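ABC transporter, periplasmic solute-binding protein (Rhizobium meliloti, PDB 4WED) is a periplasmic solute-binding component of an ABC transporter, which probably captures a solute such as a peptide, nickel or heme for import. Local coordinates at residues A[56-60]-A[246-250]; A[71-75]-A[323-327]. All coordinates share one frame; numbering follows the deposited sequence.

Interaction 1 (A[56-60]-A[246-250]); sequences AIWAI and FWIAP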
loop_
_atom_site.group_PDB
_atom_site.type_symbol
_atom_site.label_atom_id
_atom_site.label_comp_id
_atom_site.label_asym_id
_atom_site.label_seq_id
_atom_site.Cartn_x
_atom_site.Cartn_y
_atom_site.Cartn_z
ATOM N N ALA A 56 17.753 2.329 1.442
ATOM C CA ALA A 56 17.606 2.290 -0.010
ATOM C C ALA A 56 16.212 2.642 -0.494
ATOM O O ALA A 56 15.238 2.590 0.257
ATOM C CB ALA A 56 17.983 0.925 -0.552
ATOM N N ILE A 57 16.140 2.997 -1.772
ATOM C CA ILE A 57 14.889 2.942 -2.511
ATOM C C ILE A 57 14.528 1.460 -2.703
ATOM O O ILE A 57 15.271 0.721 -3.331
ATOM C CB ILE A 57 15.001 3.608 -3.908
ATOM C CG1 ILE A 57 15.380 5.082 -3.791
ATOM C CG2 ILE A 57 13.684 3.453 -4.686
ATOM C CD1 ILE A 57 15.566 5.755 -5.135
ATOM N N TRP A 58 13.368 1.061 -2.177
ATOM C CA TRP A 58 12.895 -0.342 -2.201
ATOM C C TRP A 58 12.882 -0.943 -3.601
ATOM O O TRP A 58 13.374 -2.035 -3.822
ATOM C CB TRP A 58 11.499 -0.455 -1.595
ATOM C CG TRP A 58 11.416 -0.034 -0.145
ATOM C CD1 TRP A 58 11.655 -0.798 0.941
ATOM C CD2 TRP A 58 11.024 1.255 0.351
ATOM N NE1 TRP A 58 11.472 -0.069 2.095
ATOM C CE2 TRP A 58 11.064 1.189 1.760
ATOM C CE3 TRP A 58 10.632 2.453 -0.265
ATOM C CZ2 TRP A 58 10.754 2.277 2.569
ATOM C CZ3 TRP A 58 10.322 3.545 0.531
ATOM C CH2 TRP A 58 10.389 3.450 1.945
ATOM N N ALA A 59 12.326 -0.214 -4.555
ATOM C CA ALA A 59 12.245 -0.704 -5.913
ATOM C C ALA A 59 13.590 -1.110 -6.509
ATOM O O ALA A 59 13.662 -1.960 -7.376
ATOM C CB ALA A 59 11.579 0.347 -6.773
ATOM N N ILE A 60 14.667 -0.519 -6.034
ATOM C CA ILE A 60 16.016 -0.873 -6.521
ATOM C C ILE A 60 16.440 -2.185 -5.960
ATOM O O ILE A 60 16.969 -3.021 -6.692
ATOM C CB ILE A 60 17.092 0.147 -6.078
ATOM C CG1 ILE A 60 16.760 1.563 -6.580
ATOM C CG2 ILE A 60 18.471 -0.243 -6.586
ATOM C CD1 ILE A 60 16.626 1.716 -8.089
ATOM N N PHE A 246 5.095 6.316 -6.253
ATOM C CA PHE A 246 5.179 7.112 -5.012
ATOM C C PHE A 246 6.562 7.138 -4.389
ATOM O O PHE A 246 6.996 8.171 -3.903
ATOM C CB PHE A 246 4.200 6.633 -3.948
ATOM C CG PHE A 246 2.801 7.129 -4.150
ATOM C CD1 PHE A 246 2.489 8.474 -3.939
ATOM C CD2 PHE A 246 1.781 6.254 -4.548
ATOM C CE1 PHE A 246 1.185 8.934 -4.127
ATOM C CE2 PHE A 246 0.484 6.706 -4.738
ATOM C CZ PHE A 246 0.183 8.044 -4.521
ATOM N N TRP A 247 7.240 6.002 -4.402
ATOM C CA TRP A 247 8.550 5.897 -3.755
ATOM C C TRP A 247 9.636 5.615 -4.761
ATOM O O TRP A 247 10.616 4.908 -4.467
ATOM C CB TRP A 247 8.523 4.799 -2.677
ATOM C CG TRP A 247 7.454 5.064 -1.717
ATOM C CD1 TRP A 247 6.374 4.288 -1.458
ATOM C CD2 TRP A 247 7.297 6.250 -0.950
ATOM N NE1 TRP A 247 5.571 4.892 -0.539
ATOM C CE2 TRP A 247 6.119 6.102 -0.204
ATOM C CE3 TRP A 247 8.067 7.408 -0.783
ATOM C CZ2 TRP A 247 5.675 7.078 0.687
ATOM C CZ3 TRP A 247 7.632 8.372 0.103
ATOM C CH2 TRP A 247 6.443 8.209 0.820
ATOM N N ILE A 248 9.459 6.155 -5.953
ATOM C CA ILE A 248 10.455 5.996 -6.999
ATOM C C ILE A 248 10.625 7.357 -7.690
ATOM O O ILE A 248 11.635 8.032 -7.499
ATOM C CB ILE A 248 10.034 4.858 -7.963
ATOM C CG1 ILE A 248 9.971 3.504 -7.216
ATOM C CG2 ILE A 248 10.957 4.776 -9.159
ATOM C CD1 ILE A 248 9.193 2.445 -7.973
ATOM N N ALA A 249 9.626 7.773 -8.449
ATOM C CA ALA A 249 9.683 9.053 -9.171
ATOM C C ALA A 249 8.261 9.561 -9.385
ATOM O O ALA A 249 7.729 9.446 -10.479
ATOM C CB ALA A 249 10.400 8.886 -10.506
ATOM N N PRO A 250 7.641 10.113 -8.321
ATOM C CA PRO A 250 6.235 10.422 -8.383
ATOM C C PRO A 250 5.856 11.303 -9.585
ATOM O O PRO A 250 6.660 12.060 -10.103
ATOM C CB PRO A 250 5.978 11.175 -7.076
ATOM C CG PRO A 250 7.080 10.778 -6.180
ATOM C CD PRO A 250 8.248 10.652 -7.095
HETATM O O HOH W 1 10.263 2.155 -3.979
#

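Interaction 2 (A[71-75]-A[323-327]); sequences YGKGG and AALPY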
loop_
_atom_site.group_PDB
_atom_site.type_symbol
_atom_site.label_atom_id
_atom_site.label_comp_id
_atom_site.label_asym_id
_atom_site.label_seq_id
_atom_site.Cartn_x
_atom_site.Cartn_y
_atom_site.Cartn_z
ATOM N N TYR A 71 4.456 -11.211 -3.476
ATOM C CA TYR A 71 3.160 -10.563 -3.396
ATOM C C TYR A 71 2.662 -10.303 -4.788
ATOM O O TYR A 71 3.139 -9.404 -5.435
ATOM C CB TYR A 71 3.228 -9.288 -2.619
ATOM C CG TYR A 71 1.888 -8.587 -2.337
ATOM C CD1 TYR A 71 1.231 -7.815 -3.308
ATOM C CD2 TYR A 71 1.342 -8.622 -1.082
ATOM C CE1 TYR A 71 0.028 -7.149 -3.000
ATOM C CE2 TYR A 71 0.156 -7.969 -0.774
ATOM C CZ TYR A 71 -0.495 -7.243 -1.728
ATOM O OH TYR A 71 -1.644 -6.618 -1.334
ATOM N N GLY A 72 1.687 -11.112 -5.235
ATOM C CA GLY A 72 1.232 -11.059 -6.611
ATOM C C GLY A 72 0.057 -10.137 -6.699
ATOM O O GLY A 72 -0.445 -9.639 -5.687
ATOM N N LYS A 73 -0.376 -9.901 -7.923
ATOM C CA LYS A 73 -1.652 -9.274 -8.193
ATOM C C LYS A 73 -2.771 -9.795 -7.288
ATOM O O LYS A 73 -2.953 -10.989 -7.136
ATOM C CB LYS A 73 -2.041 -9.472 -9.671
ATOM N N GLY A 74 -3.519 -8.872 -6.699
ATOM C CA GLY A 74 -4.621 -9.189 -5.834
ATOM C C GLY A 74 -4.122 -9.620 -4.452
ATOM O O GLY A 74 -4.873 -10.089 -3.614
ATOM N N GLY A 75 -2.837 -9.474 -4.191
ATOM C CA GLY A 75 -2.310 -9.994 -2.954
ATOM C C GLY A 75 -2.184 -11.488 -2.980
ATOM O O GLY A 75 -1.937 -12.076 -1.945
ATOM N N ALA A 323 -10.391 -3.831 -4.498
ATOM C CA ALA A 323 -10.331 -5.262 -4.902
ATOM C C ALA A 323 -8.898 -5.761 -5.164
ATOM O O ALA A 323 -8.625 -6.954 -5.141
ATOM C CB ALA A 323 -11.197 -5.448 -6.153
ATOM N N ALA A 324 -7.986 -4.824 -5.419
ATOM C CA ALA A 324 -6.577 -5.112 -5.537
ATOM C C ALA A 324 -6.018 -5.770 -4.257
ATOM O O ALA A 324 -5.016 -6.501 -4.324
ATOM C CB ALA A 324 -5.804 -3.820 -5.851
ATOM N N LEU A 325 -6.630 -5.503 -3.104
ATOM C CA LEU A 325 -6.141 -6.080 -1.848
ATOM C C LEU A 325 -6.704 -7.423 -1.614
ATOM O O LEU A 325 -7.785 -7.734 -2.106
ATOM C CB LEU A 325 -6.473 -5.194 -0.652
ATOM C CG LEU A 325 -5.634 -3.912 -0.805
ATOM C CD1 LEU A 325 -6.395 -2.722 -0.259
ATOM C CD2 LEU A 325 -4.250 -4.061 -0.164
ATOM N N PRO A 326 -5.968 -8.238 -0.857
ATOM C CA PRO A 326 -6.505 -9.526 -0.488
ATOM C C PRO A 326 -7.529 -9.315 0.611
ATOM O O PRO A 326 -7.457 -8.328 1.342
ATOM C CB PRO A 326 -5.269 -10.308 -0.001
ATOM C CG PRO A 326 -4.212 -9.292 0.292
ATOM C CD PRO A 326 -4.571 -8.020 -0.405
ATOM N N TYR A 327 -8.500 -10.211 0.695
ATOM C CA TYR A 327 -9.482 -10.191 1.788
ATOM C C TYR A 327 -10.202 -8.849 1.877
ATOM O O TYR A 327 -10.554 -8.370 2.967
ATOM C CB TYR A 327 -8.808 -10.568 3.134
ATOM C CG TYR A 327 -7.976 -11.848 3.018
ATOM C CD1 TYR A 327 -8.578 -13.106 2.822
ATOM C CD2 TYR A 327 -6.591 -11.782 3.055
ATOM C CE1 TYR A 327 -7.809 -14.251 2.688
ATOM C CE2 TYR A 327 -5.799 -12.909 2.933
ATOM C CZ TYR A 327 -6.397 -14.136 2.743
ATOM O OH TYR A 327 -5.543 -15.212 2.608
HETATM O O HOH W 2 -2.697 -5.310 -3.457
HETATM O O HOH W 3 -7.669 -9.913 -4.102
#

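Interaction 1 (A[56-60]-A[246-250])
I57, at the N-cap of the short helix 58-61, faces I248 of the irregular loop 246-250, with their CA atoms 7.0 Å apart. The backbones are bridged by one water, which accepts from A59 N and donates to W247 O. That water also lies in the plane of the W58 ring, at its edge. I57 touches the same carbonyl through its branch methyl: CG2, anti to the backbone N, comes 3.4 Å from W247 O. Further along, the CB of A59 packs against the end of I248, 3.4 Å from CD1. The loop belongs to the family 5 solute-binding fold and runs from strand 242-244 to helix 253-261. I42 of strand 37-42 touches both I57 and I248. Both tryptophan side chains extend in the same direction from their backbones. W58 turns the edge of its six-membered ring to the face of the five-membered ring of W247, in a T-shaped pair with planes at 70° and centroids 5.5 Å apart. W58 CZ3 also lies 3.9 Å from W247 CB. Y514 meets both rings, edge-to-face with W58 and closer to parallel with W247. A glycerol, probably from the crystallisation liquor, lies by the W58 side chain.

Interaction 2 (A[71-75]-A[323-327])
The turn at 71-75, leaving strand 69-71, runs past the loop 323-327, with the CA atoms of G74 and A324 4.5 Å apart. The backbones meet through a CA-H...O contact: G74 CA lies 3.1 Å from A324 O, with an angle of 132° at the hydrogen. Positive phi at G74 and G75 suits glycine. At G75 a CB would in addition jam against the preceding carbonyl O and collide with P326 CG. Within the turn, G75 N makes a weak hydrogen bond to G72 O.

P326 and G74 contribute the largest shares, and P326 makes most of the side-chain contacts. Its CG lies 3.8 Å from G75 CA, and its CB is 3.6 Å from G74 O. Its CD meets the Y71 hydroxyl at 3.4 Å from OH. Y71 reaches there with CG anti to its backbone N (chi1 -174°), and G75 CA lies over one face of its ring, near the rim. L325 CD2 also touches Y71 OH. Replacing P326 with an alanine would probably open a gap beside G75 and the Y71 hydroxyl, because the CG and CD contacts would be lost.

Two waters complete the join. One, in the plane of the Y71 ring, is hydrogen-bonded to Y71 OH and donates to A324 O, 2.7 Å away. The other lies between G74 O and L325 O.

Residues 72-75 form a turn with type II beta-turn angles, between strands 69-71 and 77-79. The loop 323-327 lies between strand 315-316 and helix 339-348. Q161 of helix 159-162 touches both Y71 and P326.

Overall arrangement
The two contacts lie near the middle of the molecule, 13 and 10 Å from its centre, with their own centres 20 Å apart and nearest atoms about 12 Å apart. They do not touch. Their segments alternate along the sequence: 56-60, 71-75, 246-250, then 323-327. Each contact therefore joins an early segment to one much later in the chain. Strand 69-71 runs straight into the second early segment, 71-75. The later ones follow strands 242-244 and 315-316, which both pair with strand 488-500 in the same antiparallel sheet. A sodium ion at D62 and D515 lies about 8 Å from the side chains of both A59 and Y71. Together the contacts tie the N-terminal region to two separate loops of the solute-binding fold.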